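Local atomic coordinates of ADP-ribosylglycohydrolase (Thermus thermophilus, PDB entry 2YZW), a protein that belongs to the mostly helical ADP-ribosylglycohydrolase family and carries two gadolinium ions in an acid-rich central site in this crystal. Residues A[52-57]-A[279-284]; A[56-61]-A[251-256]; A[129-134]-A[166-171]; A[160-165]-A[198-203]; A[212-217]-A[246-251]. All coordinates share one frame; numbering follows the deposited sequence.

Contact 1 of 5, residues A[52-57]-A[279-284]; sequences PGFWTD and ALHLRE. With GD3 (gadolinium ion), chain C.
Phe54 and His281 lie flat against each other in a small aromatic cluster that also includes Trp55. Their centroids are 4.0 Å apart and their planes differ by 9°, which defines a face-to-face stack. CG of His281 stands anti to its own backbone N (chi1 -172°), and this brings the imidazole over Phe54 with CB also above the phenyl face. The other face of the imidazole is covered by CG of Leu282, so the ring is held between an aromatic and an aliphatic group.

Trp55 meets the same turn with the edge of its indole. NE1 donates to the carbonyl O of His281 at 2.9 Å, with the acceptor close to the indole plane. Methyl groups flank this bond along the rim: CD1 of Leu280 is 3.8 Å from Trp55 CD1, and CD1 of Leu282 is 3.6 Å from Trp55 CZ2. The indole reaches this place with chi1 at 25°, away from any staggered position. Water 1 sits over its face, 3.0 Å from ND1 of His281, and accepts a weak bond from the backbone N of Trp55.

The backbones also join directly. His281 N donates to Gly53 O at 2.9 Å in an almost straight bond, and Gly53 CA makes a C-H...O contact of 3.3 Å with Ala279 O. Thr56 and Asp57, just beyond Trp55, bind gadolinium with Asp58 and Asp253. The arrangement is an aromatic cluster joining the loop that enters the metal-binding helix 57-72 to the type II turn Leu280-Arg283, which leads into helix 283-297.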
# COMPACT_ATOMS: atom_id res chain seq x y z
N PRO A 52 9.04 -16.45 -8.92
CA PRO A 52 9.58 -15.75 -7.75
C PRO A 52 9.73 -14.26 -8.05
O PRO A 52 10.13 -13.88 -9.15
CB PRO A 52 10.94 -16.42 -7.54
CG PRO A 52 10.72 -17.81 -8.09
CD PRO A 52 9.93 -17.55 -9.34
N GLY A 53 9.40 -13.43 -7.07
CA GLY A 53 9.53 -11.99 -7.25
C GLY A 53 8.46 -11.31 -8.08
O GLY A 53 8.53 -10.10 -8.29
N PHE A 54 7.48 -12.06 -8.56
CA PHE A 54 6.41 -11.45 -9.34
C PHE A 54 5.28 -10.97 -8.44
O PHE A 54 4.79 -11.71 -7.59
CB PHE A 54 5.87 -12.42 -10.39
CG PHE A 54 6.58 -12.34 -11.71
CD1 PHE A 54 7.95 -12.58 -11.80
CD2 PHE A 54 5.88 -12.01 -12.87
CE1 PHE A 54 8.62 -12.49 -13.02
CE2 PHE A 54 6.54 -11.91 -14.09
CZ PHE A 54 7.91 -12.15 -14.17
N TRP A 55 4.87 -9.73 -8.63
CA TRP A 55 3.79 -9.14 -7.85
C TRP A 55 2.45 -9.23 -8.59
O TRP A 55 2.35 -9.90 -9.62
CB TRP A 55 4.13 -7.68 -7.51
CG TRP A 55 5.08 -7.06 -8.49
CD1 TRP A 55 6.44 -6.96 -8.37
CD2 TRP A 55 4.74 -6.46 -9.74
NE1 TRP A 55 6.96 -6.33 -9.47
CE2 TRP A 55 5.94 -6.02 -10.33
CE3 TRP A 55 3.53 -6.26 -10.42
CZ2 TRP A 55 5.97 -5.38 -11.58
CZ3 TRP A 55 3.56 -5.62 -11.66
CH2 TRP A 55 4.78 -5.19 -12.22
N THR A 56 1.43 -8.56 -8.06
CA THR A 56 0.10 -8.64 -8.66
C THR A 56 -0.53 -7.28 -8.96
O THR A 56 0.18 -6.31 -9.22
CB THR A 56 -0.84 -9.45 -7.74
OG1 THR A 56 -1.16 -8.68 -6.58
CG2 THR A 56 -0.14 -10.74 -7.30
N ASP A 57 -1.86 -7.22 -8.93
CA ASP A 57 -2.57 -5.98 -9.23
C ASP A 57 -2.23 -4.85 -8.27
O ASP A 57 -2.29 -3.67 -8.63
CB ASP A 57 -4.09 -6.20 -9.24
CG ASP A 57 -4.64 -6.62 -7.89
OD1 ASP A 57 -5.72 -6.14 -7.50
OD2 ASP A 57 -3.99 -7.45 -7.22
N ALA A 279 15.42 -10.43 -6.67
CA ALA A 279 14.45 -11.35 -7.27
C ALA A 279 13.21 -10.62 -7.78
O ALA A 279 12.46 -11.15 -8.59
CB ALA A 279 14.05 -12.41 -6.26
N LEU A 280 13.02 -9.40 -7.29
CA LEU A 280 11.86 -8.59 -7.64
C LEU A 280 11.71 -8.20 -9.11
O LEU A 280 12.62 -7.61 -9.71
CB LEU A 280 11.87 -7.33 -6.77
CG LEU A 280 10.61 -6.47 -6.78
CD1 LEU A 280 9.47 -7.23 -6.10
CD2 LEU A 280 10.88 -5.17 -6.04
N HIS A 281 10.56 -8.50 -9.69
CA HIS A 281 10.28 -8.17 -11.08
C HIS A 281 10.25 -6.65 -11.28
O HIS A 281 9.62 -5.94 -10.49
CB HIS A 281 8.94 -8.77 -11.51
CG HIS A 281 8.66 -8.65 -12.97
ND1 HIS A 281 7.40 -8.44 -13.48
CD2 HIS A 281 9.48 -8.76 -14.05
CE1 HIS A 281 7.45 -8.42 -14.80
NE2 HIS A 281 8.70 -8.61 -15.17
N LEU A 282 10.91 -6.18 -12.33
CA LEU A 282 10.97 -4.75 -12.65
C LEU A 282 11.53 -3.87 -11.53
O LEU A 282 11.13 -2.72 -11.35
CB LEU A 282 9.58 -4.24 -13.06
CG LEU A 282 8.88 -5.01 -14.18
CD1 LEU A 282 7.60 -4.28 -14.56
CD2 LEU A 282 9.80 -5.14 -15.40
N ARG A 283 12.48 -4.43 -10.79
CA ARG A 283 13.13 -3.71 -9.70
C ARG A 283 13.67 -2.35 -10.16
O ARG A 283 13.37 -1.31 -9.56
CB ARG A 283 14.28 -4.56 -9.16
CG ARG A 283 15.16 -3.87 -8.12
CD ARG A 283 16.48 -4.61 -8.01
NE ARG A 283 17.32 -4.11 -6.93
CZ ARG A 283 18.53 -4.60 -6.66
NH1 ARG A 283 19.03 -5.59 -7.39
NH2 ARG A 283 19.23 -4.10 -5.64
N GLU A 284 14.47 -2.36 -11.21
CA GLU A 284 15.07 -1.13 -11.72
C GLU A 284 14.05 -0.10 -12.19
O GLU A 284 14.24 1.10 -11.98
CB GLU A 284 16.04 -1.44 -12.86
CG GLU A 284 17.31 -2.18 -12.44
CD GLU A 284 17.07 -3.63 -12.07
OE1 GLU A 284 16.00 -4.18 -12.44
OE2 GLU A 284 17.96 -4.23 -11.43
GD GD3 C . -3.51 -8.79 -5.49
O HOH W 1 4.99 -8.94 -11.82
O HOH W 2 -4.68 -10.48 -4.33
O HOH W 3 -5.81 -9.35 -6.10

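Contact 2 of 5, residues A[56-61]-A[251-256]; sequences TDDTSQ and DADTVG. With GD3 (gadolinium ion), chain C; GD3 (gadolinium ion), chain B.
A two-ion metal site forms where the N-terminal ends of helices 57-72 and 252-267 come together side by side and bind two gadolinium ions between them. The short helical segments approach to 10.4 Å between axes at an angle of 42°. The touching residues are Thr56, Asp57, Asp58, Asp253 and Thr254, with no apolar pair among them.

The chain C ion takes OG1 of Thr56 at the N-cap, OD2 of Asp57, OD1 of Asp58 and OD1 of Asp253, with waters 2 and 3 completing six ligands. Its bond to Asp57 OD2 measures 2.2 Å and that to Thr56 OG1 2.6 Å; this hydroxyl is also hydrogen-bonded to Asp22 OD1. Asp253 bridges the ions. Its CG lies between backbone N and carbonyl carbon (chi1 65°), turning OD1 to the chain C ion at 2.3 Å and OD2 to the chain B ion at 2.5 Å. Water 2 is a second bridge.

Asp251 OD1, water 4 and Glu29 also bind the chain B ion, and Thr254 OG1 lies within bonding distance of it. Shared coordination explains why Asp58 OD1 and Asp253 OD1 come within 3.0 Å without a hydrogen bond. The one proton of Thr254 OG1 could serve either Asp58 OD2, 2.7 Å away, or Asp251 OD1 at 2.9 Å.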
# COMPACT_ATOMS: atom_id res chain seq x y z
N THR A 56 1.43 -8.56 -8.06
CA THR A 56 0.10 -8.64 -8.66
C THR A 56 -0.53 -7.28 -8.96
O THR A 56 0.18 -6.31 -9.22
CB THR A 56 -0.84 -9.45 -7.74
OG1 THR A 56 -1.16 -8.68 -6.58
CG2 THR A 56 -0.14 -10.74 -7.30
N ASP A 57 -1.86 -7.22 -8.93
CA ASP A 57 -2.57 -5.98 -9.23
C ASP A 57 -2.23 -4.85 -8.27
O ASP A 57 -2.29 -3.67 -8.63
CB ASP A 57 -4.09 -6.20 -9.24
CG ASP A 57 -4.64 -6.62 -7.89
OD1 ASP A 57 -5.72 -6.14 -7.50
OD2 ASP A 57 -3.99 -7.45 -7.22
N ASP A 58 -1.86 -5.21 -7.04
CA ASP A 58 -1.51 -4.21 -6.04
C ASP A 58 -0.41 -3.30 -6.59
O ASP A 58 -0.56 -2.08 -6.64
CB ASP A 58 -1.02 -4.89 -4.76
CG ASP A 58 -2.01 -5.89 -4.21
OD1 ASP A 58 -2.36 -6.85 -4.93
OD2 ASP A 58 -2.44 -5.72 -3.04
N THR A 59 0.69 -3.92 -7.01
CA THR A 59 1.83 -3.19 -7.54
C THR A 59 1.52 -2.61 -8.93
O THR A 59 2.00 -1.53 -9.28
CB THR A 59 3.07 -4.11 -7.61
OG1 THR A 59 3.35 -4.61 -6.30
CG2 THR A 59 4.28 -3.34 -8.12
N SER A 60 0.73 -3.33 -9.72
CA SER A 60 0.37 -2.83 -11.05
C SER A 60 -0.33 -1.48 -10.93
O SER A 60 -0.01 -0.55 -11.67
CB SER A 60 -0.54 -3.82 -11.78
OG SER A 60 0.14 -5.03 -12.04
N GLN A 61 -1.27 -1.38 -10.00
CA GLN A 61 -1.99 -0.13 -9.81
C GLN A 61 -1.05 0.95 -9.29
O GLN A 61 -1.18 2.12 -9.67
CB GLN A 61 -3.18 -0.33 -8.87
CG GLN A 61 -4.41 -0.90 -9.57
CD GLN A 61 -5.63 -0.99 -8.68
OE1 GLN A 61 -5.87 -0.11 -7.85
NE2 GLN A 61 -6.41 -2.05 -8.85
N ASP A 251 -5.58 -12.07 3.08
CA ASP A 251 -5.22 -11.12 2.03
C ASP A 251 -3.76 -10.76 2.27
O ASP A 251 -3.42 -9.61 2.55
CB ASP A 251 -6.10 -9.87 2.13
CG ASP A 251 -6.10 -9.05 0.86
OD1 ASP A 251 -5.23 -9.30 -0.00
OD2 ASP A 251 -6.96 -8.16 0.71
N ALA A 252 -2.89 -11.77 2.16
CA ALA A 252 -1.47 -11.59 2.43
C ALA A 252 -0.69 -10.67 1.49
O ALA A 252 0.22 -9.97 1.94
CB ALA A 252 -0.79 -12.96 2.50
N ASP A 253 -1.02 -10.67 0.21
CA ASP A 253 -0.28 -9.81 -0.70
C ASP A 253 -0.56 -8.34 -0.42
O ASP A 253 0.34 -7.52 -0.48
CB ASP A 253 -0.58 -10.15 -2.18
CG ASP A 253 -2.02 -9.87 -2.59
OD1 ASP A 253 -2.22 -9.61 -3.80
OD2 ASP A 253 -2.95 -9.92 -1.77
N THR A 254 -1.81 -8.03 -0.08
CA THR A 254 -2.17 -6.64 0.18
C THR A 254 -1.72 -6.17 1.57
O THR A 254 -1.29 -5.03 1.73
CB THR A 254 -3.68 -6.44 -0.02
OG1 THR A 254 -4.06 -6.99 -1.29
CG2 THR A 254 -4.04 -4.96 0.01
N VAL A 255 -1.83 -7.03 2.57
CA VAL A 255 -1.36 -6.66 3.90
C VAL A 255 0.15 -6.47 3.77
O VAL A 255 0.74 -5.55 4.34
CB VAL A 255 -1.68 -7.76 4.94
CG1 VAL A 255 -0.89 -7.52 6.22
CG2 VAL A 255 -3.17 -7.75 5.24
N GLY A 256 0.79 -7.35 3.01
CA GLY A 256 2.22 -7.25 2.81
C GLY A 256 2.60 -5.96 2.09
O GLY A 256 3.59 -5.32 2.44
GD GD3 C . -3.51 -8.79 -5.49
GD GD3 B . -5.28 -9.27 -2.21
O HOH W 4 -7.45 -10.25 -1.39
O HOH W 2 -4.68 -10.48 -4.33
O HOH W 3 -5.81 -9.35 -6.10

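Contact 3 of 5, residues A[129-134]-A[166-171]; sequences GPLMRL and EATEVL
Leu131 pushes one branch, CD2, against the backbone of the facing helix, where it touches both CA of Thr168 and the carbonyl O of Ala167 at 3.6 Å. Its CG is anti to the carbonyl carbon (chi1 -53°), which carries CD2 across to that surface although the side chain does not set out straight at it. The same methyl is 4.1 Å from CB of Ala167. Nearer the backbone, CB of Leu131 meets CD2 of Leu171.

Leu134 enters one turn further along. Its CD2 rests 3.8 Å from CG of Leu171, the two leucines sliding past each other in opposite directions. That methyl also lies 3.6 Å from the carbonyl O of Thr168, while CD1 faces CG2 of Thr168. Thr168 is therefore enclosed on two sides, since its OG1 is 3.3 Å from CB of Pro130.

No hydrogen bond crosses the contact: this is buried apolar helix packing, in which the weakly bonded helix 129-132 and the residues after it press on helix 162-179 in the middle of an all-helical fold. In helix 162-179, Ala167 and Thr168 are adjacent and Leu171 follows one turn later, four and three residues on, so all three lie on the same side of the helix, with the polar end of Thr168 turned back to its own helix.

In the next shell, Ala164 O accepts from that OG1, and Gln261 NE2 donates to Leu131 O. Helix 252-267 also lends Val258, which touches both Leu131 and Leu171. Arg133, whose guanidinium has Pro130 CA over one face, is held by Gln61 OE1, Ala154 O and Thr158 OG1.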
# COMPACT_ATOMS: atom_id res chain seq x y z
N GLY A 129 -8.18 -1.71 -1.64
CA GLY A 129 -7.57 -1.30 -2.89
C GLY A 129 -6.86 0.05 -2.85
O GLY A 129 -5.75 0.18 -3.37
N PRO A 130 -7.47 1.08 -2.24
CA PRO A 130 -6.82 2.40 -2.18
C PRO A 130 -5.52 2.40 -1.39
O PRO A 130 -4.63 3.20 -1.65
CB PRO A 130 -7.89 3.28 -1.52
CG PRO A 130 -9.17 2.59 -1.86
CD PRO A 130 -8.83 1.14 -1.68
N LEU A 131 -5.42 1.50 -0.41
CA LEU A 131 -4.22 1.41 0.43
C LEU A 131 -3.05 0.71 -0.26
O LEU A 131 -1.90 1.11 -0.09
CB LEU A 131 -4.53 0.64 1.71
CG LEU A 131 -5.72 1.08 2.57
CD1 LEU A 131 -5.78 0.19 3.81
CD2 LEU A 131 -5.56 2.53 2.97
N MET A 132 -3.35 -0.33 -1.02
CA MET A 132 -2.32 -1.13 -1.67
C MET A 132 -1.49 -0.40 -2.72
O MET A 132 -0.38 -0.84 -3.03
CB MET A 132 -2.95 -2.37 -2.32
CG MET A 132 -3.62 -2.09 -3.66
SD MET A 132 -4.52 -3.52 -4.30
CE MET A 132 -5.21 -2.81 -5.81
N ARG A 133 -2.01 0.70 -3.24
CA ARG A 133 -1.34 1.45 -4.31
C ARG A 133 -0.92 2.87 -3.95
O ARG A 133 -0.40 3.59 -4.80
CB ARG A 133 -2.29 1.54 -5.51
CG ARG A 133 -3.55 2.37 -5.18
CD ARG A 133 -4.56 2.44 -6.31
NE ARG A 133 -5.69 3.31 -5.94
CZ ARG A 133 -6.97 2.95 -6.00
NH1 ARG A 133 -7.31 1.74 -6.43
NH2 ARG A 133 -7.92 3.81 -5.63
N LEU A 134 -1.14 3.26 -2.70
CA LEU A 134 -0.88 4.63 -2.26
C LEU A 134 0.49 5.30 -2.34
O LEU A 134 0.58 6.44 -2.77
CB LEU A 134 -1.41 4.80 -0.84
CG LEU A 134 -1.52 6.24 -0.33
CD1 LEU A 134 -2.50 7.02 -1.20
CD2 LEU A 134 -1.98 6.23 1.12
N GLU A 166 -11.12 7.14 4.79
CA GLU A 166 -10.41 7.60 5.97
C GLU A 166 -9.15 6.78 6.21
O GLU A 166 -8.13 7.31 6.62
CB GLU A 166 -11.33 7.54 7.19
CG GLU A 166 -12.63 8.33 7.03
CD GLU A 166 -13.52 8.23 8.25
OE1 GLU A 166 -13.50 7.17 8.91
OE2 GLU A 166 -14.26 9.20 8.54
N ALA A 167 -9.22 5.47 5.95
CA ALA A 167 -8.06 4.61 6.14
C ALA A 167 -6.92 5.06 5.23
O ALA A 167 -5.75 4.99 5.60
CB ALA A 167 -8.43 3.15 5.84
N THR A 168 -7.28 5.54 4.04
CA THR A 168 -6.29 6.01 3.07
C THR A 168 -5.64 7.29 3.57
O THR A 168 -4.43 7.50 3.40
CB THR A 168 -6.95 6.25 1.69
OG1 THR A 168 -7.62 5.05 1.27
CG2 THR A 168 -5.88 6.61 0.65
N GLU A 169 -6.43 8.16 4.20
CA GLU A 169 -5.91 9.41 4.73
C GLU A 169 -4.93 9.10 5.86
O GLU A 169 -3.88 9.73 5.98
CB GLU A 169 -7.06 10.29 5.24
CG GLU A 169 -8.08 10.62 4.16
CD GLU A 169 -9.22 11.48 4.66
OE1 GLU A 169 -9.65 11.27 5.82
OE2 GLU A 169 -9.69 12.35 3.90
N VAL A 170 -5.28 8.12 6.69
CA VAL A 170 -4.40 7.74 7.79
C VAL A 170 -3.09 7.17 7.23
O VAL A 170 -2.01 7.51 7.71
CB VAL A 170 -5.07 6.70 8.71
CG1 VAL A 170 -4.09 6.22 9.77
CG2 VAL A 170 -6.29 7.33 9.39
N LEU A 171 -3.17 6.33 6.21
CA LEU A 171 -1.95 5.76 5.63
C LEU A 171 -1.11 6.87 4.99
O LEU A 171 0.11 6.84 5.05
CB LEU A 171 -2.27 4.68 4.59
CG LEU A 171 -1.05 3.97 3.99
CD1 LEU A 171 -0.21 3.33 5.09
CD2 LEU A 171 -1.52 2.91 3.00

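Contact 4 of 5, residues A[160-165]-A[198-203]; sequences GAREAL and LHPALR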
# COMPACT_ATOMS: atom_id res chain seq x y z
N GLY A 160 -15.59 3.92 -2.41
CA GLY A 160 -16.33 5.04 -1.84
C GLY A 160 -16.78 4.94 -0.40
O GLY A 160 -17.36 5.90 0.12
N ALA A 161 -16.53 3.81 0.26
CA ALA A 161 -16.93 3.64 1.65
C ALA A 161 -16.16 4.58 2.58
O ALA A 161 -14.95 4.77 2.42
CB ALA A 161 -16.73 2.19 2.08
N ARG A 162 -16.86 5.15 3.55
CA ARG A 162 -16.24 6.07 4.50
C ARG A 162 -14.95 5.54 5.12
O ARG A 162 -13.93 6.24 5.12
CB ARG A 162 -17.22 6.41 5.62
CG ARG A 162 -16.61 7.32 6.68
CD ARG A 162 -17.49 7.45 7.91
NE ARG A 162 -16.89 8.39 8.85
CZ ARG A 162 -17.36 8.64 10.06
NH1 ARG A 162 -18.44 8.02 10.51
NH2 ARG A 162 -16.75 9.53 10.83
N GLU A 163 -14.99 4.32 5.65
CA GLU A 163 -13.81 3.76 6.30
C GLU A 163 -12.62 3.52 5.38
O GLU A 163 -11.48 3.54 5.83
CB GLU A 163 -14.15 2.47 7.06
CG GLU A 163 -14.74 1.34 6.23
CD GLU A 163 -16.26 1.37 6.20
OE1 GLU A 163 -16.82 2.38 5.74
OE2 GLU A 163 -16.89 0.38 6.63
N ALA A 164 -12.87 3.30 4.09
CA ALA A 164 -11.79 3.09 3.14
C ALA A 164 -11.14 4.44 2.82
O ALA A 164 -9.92 4.55 2.70
CB ALA A 164 -12.31 2.44 1.86
N LEU A 165 -11.96 5.48 2.70
CA LEU A 165 -11.43 6.80 2.40
C LEU A 165 -10.60 7.31 3.57
O LEU A 165 -9.51 7.86 3.38
CB LEU A 165 -12.57 7.78 2.11
CG LEU A 165 -13.50 7.36 0.97
CD1 LEU A 165 -14.49 8.48 0.70
CD2 LEU A 165 -12.69 7.05 -0.28
N LEU A 198 -13.97 9.57 13.10
CA LEU A 198 -13.72 8.54 12.09
C LEU A 198 -14.76 7.44 12.23
O LEU A 198 -15.44 7.34 13.25
CB LEU A 198 -12.34 7.94 12.29
CG LEU A 198 -11.14 8.88 12.29
CD1 LEU A 198 -9.89 8.13 12.74
CD2 LEU A 198 -10.96 9.47 10.90
N HIS A 199 -14.87 6.61 11.20
CA HIS A 199 -15.79 5.48 11.22
C HIS A 199 -15.41 4.66 12.46
O HIS A 199 -14.23 4.49 12.75
CB HIS A 199 -15.63 4.67 9.93
CG HIS A 199 -16.52 3.47 9.85
ND1 HIS A 199 -16.29 2.32 10.58
CD2 HIS A 199 -17.63 3.24 9.12
CE1 HIS A 199 -17.23 1.43 10.30
NE2 HIS A 199 -18.05 1.96 9.42
N PRO A 200 -16.40 4.16 13.21
CA PRO A 200 -16.15 3.36 14.41
C PRO A 200 -15.08 2.28 14.30
O PRO A 200 -14.28 2.09 15.21
CB PRO A 200 -17.53 2.78 14.73
CG PRO A 200 -18.44 3.87 14.30
CD PRO A 200 -17.85 4.30 12.96
N ALA A 201 -15.07 1.56 13.18
CA ALA A 201 -14.09 0.49 12.99
C ALA A 201 -12.67 1.06 12.93
O ALA A 201 -11.74 0.51 13.53
CB ALA A 201 -14.39 -0.28 11.71
N LEU A 202 -12.52 2.16 12.21
CA LEU A 202 -11.21 2.80 12.07
C LEU A 202 -10.80 3.46 13.38
O LEU A 202 -9.62 3.48 13.74
CB LEU A 202 -11.25 3.83 10.94
CG LEU A 202 -9.91 4.47 10.57
CD1 LEU A 202 -8.90 3.39 10.22
CD2 LEU A 202 -10.11 5.42 9.40
N ARG A 203 -11.78 4.00 14.11
CA ARG A 203 -11.48 4.63 15.38
C ARG A 203 -10.89 3.58 16.32
O ARG A 203 -9.92 3.86 17.04
CB ARG A 203 -12.75 5.23 15.99
CG ARG A 203 -12.50 6.05 17.24
CD ARG A 203 -13.75 6.81 17.66
NE ARG A 203 -14.41 7.44 16.52
CZ ARG A 203 -15.27 8.45 16.61
NH1 ARG A 203 -15.57 8.96 17.80
NH2 ARG A 203 -15.83 8.95 15.52
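His199, Arg162 and Glu163 carry most of the buried surface, and the histidine meets both of the others, Glu163 over a ring face and Arg162 at the ring edge. Glu163 lies alongside the imidazole, pointing the same way. Its CB is 4.1 Å from the ring centroid and 23° off the normal, a CH-pi contact, and its carboxyl carbon CD sits over the rim of the same face. A chi1 of 59° and a bend at chi2 fold the chain over the ring in this manner. OE2 comes within 3.4 Å of His199 NE2, but the angle is too poor for a hydrogen bond; this oxygen is hydrogen-bonded to Tyr220 OH. CD of Pro200 covers the opposite face of the imidazole.

Arg162 brings CD to within 3.9 Å of His199 CB and then runs on fully extended. Its guanidinium is laid flat on the peptide link ahead of His199: NH2 is 3.2 Å from Leu198 C and CZ is 3.4 Å from His199 N. The guanidinium and imidazole planes are 72° apart. No hydrogen bond joins the guanidinium to this peptide; NE is held by a salt bridge to Glu166 OE2, while the other carboxylate oxygen, OE1, accepts from His199 N. Glu166 thus positions both the arginine and the peptide it lies over.

The histidine also works within its own segment, ND1 accepting from Ala201 N at 3.0 Å. Arg203 NH2 grips Leu198 O at 2.8 Å, on a lone pair in the carbonyl plane. The arrangement is typical of a side-chain N-cap: His199 caps helix 200-209 where it packs against the first turn of helix 162-179.

Contact 5 of 5, residues A[212-217]-A[246-251]; sequences EAPEEG and VNLGGD. With GD3 (gadolinium ion), chain B.
Gly217 O receives the N-H of Asp251 at 2.8 Å in a nearly straight bond (169°), the shortest hydrogen bond across the two loops. The donor is tilted 29° from the carbonyl plane. The amide at the other end of the same residue is held less well: Gly217 N gives only weak bonds, to Leu248 O at 3.4 Å and to Gly249 O at 3.2 Å. Two C-H...O contacts reinforce this side, the shorter from Glu216 CA to Leu248 O at 3.3 Å.

Backbones can meet this closely because glycines face each other, with CA of Gly217 and CA of Gly250 4.5 Å apart. Gly249 and Gly250 both adopt positive phi. They form the link that leaves helix 238-246 through the type I turn Val246-Gly249 and starts helix 252-267 at its N-cap, Asp251, where the chain goes on to the metal site.

Apolar cover comes from Leu248. With CG anti to the carbonyl carbon (chi1 -73°), it spreads both methyls over Pro214: CD1 is 4.0 Å from CG of that proline, and CD2 is 3.7 Å from its carbonyl O. Lys33 NZ donates to Pro214 O, and Trp230 of helix 221-234 touches both Pro214 and Leu248.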
# COMPACT_ATOMS: atom_id res chain seq x y z
N GLU A 212 -3.01 -5.92 19.01
CA GLU A 212 -3.31 -7.34 19.07
C GLU A 212 -3.10 -7.97 17.71
O GLU A 212 -3.41 -7.36 16.69
CB GLU A 212 -4.76 -7.57 19.52
CG GLU A 212 -5.09 -9.03 19.72
CD GLU A 212 -4.19 -9.67 20.77
OE1 GLU A 212 -4.35 -9.35 21.97
OE2 GLU A 212 -3.32 -10.49 20.40
N ALA A 213 -2.56 -9.19 17.69
CA ALA A 213 -2.32 -9.89 16.43
C ALA A 213 -3.64 -10.25 15.76
O ALA A 213 -4.55 -10.76 16.40
CB ALA A 213 -1.51 -11.15 16.68
N PRO A 214 -3.75 -9.98 14.45
CA PRO A 214 -4.97 -10.30 13.70
C PRO A 214 -5.13 -11.81 13.58
O PRO A 214 -4.14 -12.55 13.67
CB PRO A 214 -4.72 -9.65 12.34
CG PRO A 214 -3.80 -8.51 12.67
CD PRO A 214 -2.84 -9.16 13.63
N GLU A 215 -6.35 -12.28 13.38
CA GLU A 215 -6.61 -13.71 13.23
C GLU A 215 -6.29 -14.13 11.81
O GLU A 215 -6.15 -15.32 11.51
CB GLU A 215 -8.08 -14.02 13.53
CG GLU A 215 -8.53 -13.70 14.96
CD GLU A 215 -7.86 -14.57 16.00
OE1 GLU A 215 -8.27 -14.51 17.18
OE2 GLU A 215 -6.93 -15.32 15.65
N GLU A 216 -6.17 -13.14 10.93
CA GLU A 216 -5.86 -13.36 9.52
C GLU A 216 -5.63 -12.01 8.85
O GLU A 216 -5.90 -10.97 9.45
CB GLU A 216 -7.00 -14.12 8.84
CG GLU A 216 -8.40 -13.64 9.22
CD GLU A 216 -8.82 -12.39 8.47
OE1 GLU A 216 -9.91 -11.85 8.79
OE2 GLU A 216 -8.08 -11.95 7.57
N GLY A 217 -5.12 -12.03 7.62
CA GLY A 217 -4.90 -10.78 6.91
C GLY A 217 -6.23 -10.31 6.34
O GLY A 217 -6.74 -10.92 5.40
N VAL A 246 2.91 -11.15 6.21
CA VAL A 246 2.46 -12.14 5.25
C VAL A 246 2.04 -13.47 5.85
O VAL A 246 1.16 -14.14 5.31
CB VAL A 246 3.53 -12.40 4.16
CG1 VAL A 246 3.83 -11.10 3.41
CG2 VAL A 246 4.79 -12.97 4.77
N ASN A 247 2.63 -13.86 6.98
CA ASN A 247 2.26 -15.13 7.59
C ASN A 247 0.93 -15.12 8.31
O ASN A 247 0.54 -16.11 8.94
CB ASN A 247 3.39 -15.62 8.49
CG ASN A 247 4.49 -16.31 7.69
OD1 ASN A 247 4.31 -17.43 7.22
ND2 ASN A 247 5.61 -15.62 7.51
N LEU A 248 0.22 -13.99 8.23
CA LEU A 248 -1.11 -13.90 8.82
C LEU A 248 -2.06 -14.57 7.83
O LEU A 248 -3.21 -14.85 8.15
CB LEU A 248 -1.53 -12.44 8.98
CG LEU A 248 -0.90 -11.57 10.07
CD1 LEU A 248 -1.44 -10.15 9.93
CD2 LEU A 248 -1.23 -12.13 11.45
N GLY A 249 -1.56 -14.82 6.62
CA GLY A 249 -2.38 -15.45 5.60
C GLY A 249 -3.49 -14.52 5.15
O GLY A 249 -3.38 -13.30 5.29
N GLY A 250 -4.58 -15.08 4.62
CA GLY A 250 -5.68 -14.24 4.16
C GLY A 250 -5.25 -13.36 3.00
O GLY A 250 -4.64 -13.84 2.04
N ASP A 251 -5.58 -12.07 3.08
CA ASP A 251 -5.22 -11.12 2.03
C ASP A 251 -3.76 -10.76 2.27
O ASP A 251 -3.42 -9.61 2.55
CB ASP A 251 -6.10 -9.87 2.13
CG ASP A 251 -6.10 -9.05 0.86
OD1 ASP A 251 -5.23 -9.30 -0.00
OD2 ASP A 251 -6.96 -8.16 0.71
GD GD3 B . -5.28 -9.27 -2.21
O HOH W 4 -7.45 -10.25 -1.39
O HOH W 2 -4.68 -10.48 -4.33

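Overall arrangement
From the N terminus, the loop after helix 5-26 opens contacts 1 and 2 almost together, sharing Thr56 and Asp57. Contact 2 closes first, at 251-256, and contact 1 closes the longer loop at 279-284, so the start of helix 57-72 is tied to helix 252-267, and the loop ahead of it to the turn leading into helix 283-297. The other three contacts are nested inside both loops. Contacts 3 and 4 cross along the chain and share helix 162-179, where Glu166 touches residues 198-203. Contact 5 opens after both have closed and joins contact 2 at Asp251. Contact 3 touches contact 2 through Met132 and Arg133, while contacts 1 and 4 lie on opposite sides of the chain's centre.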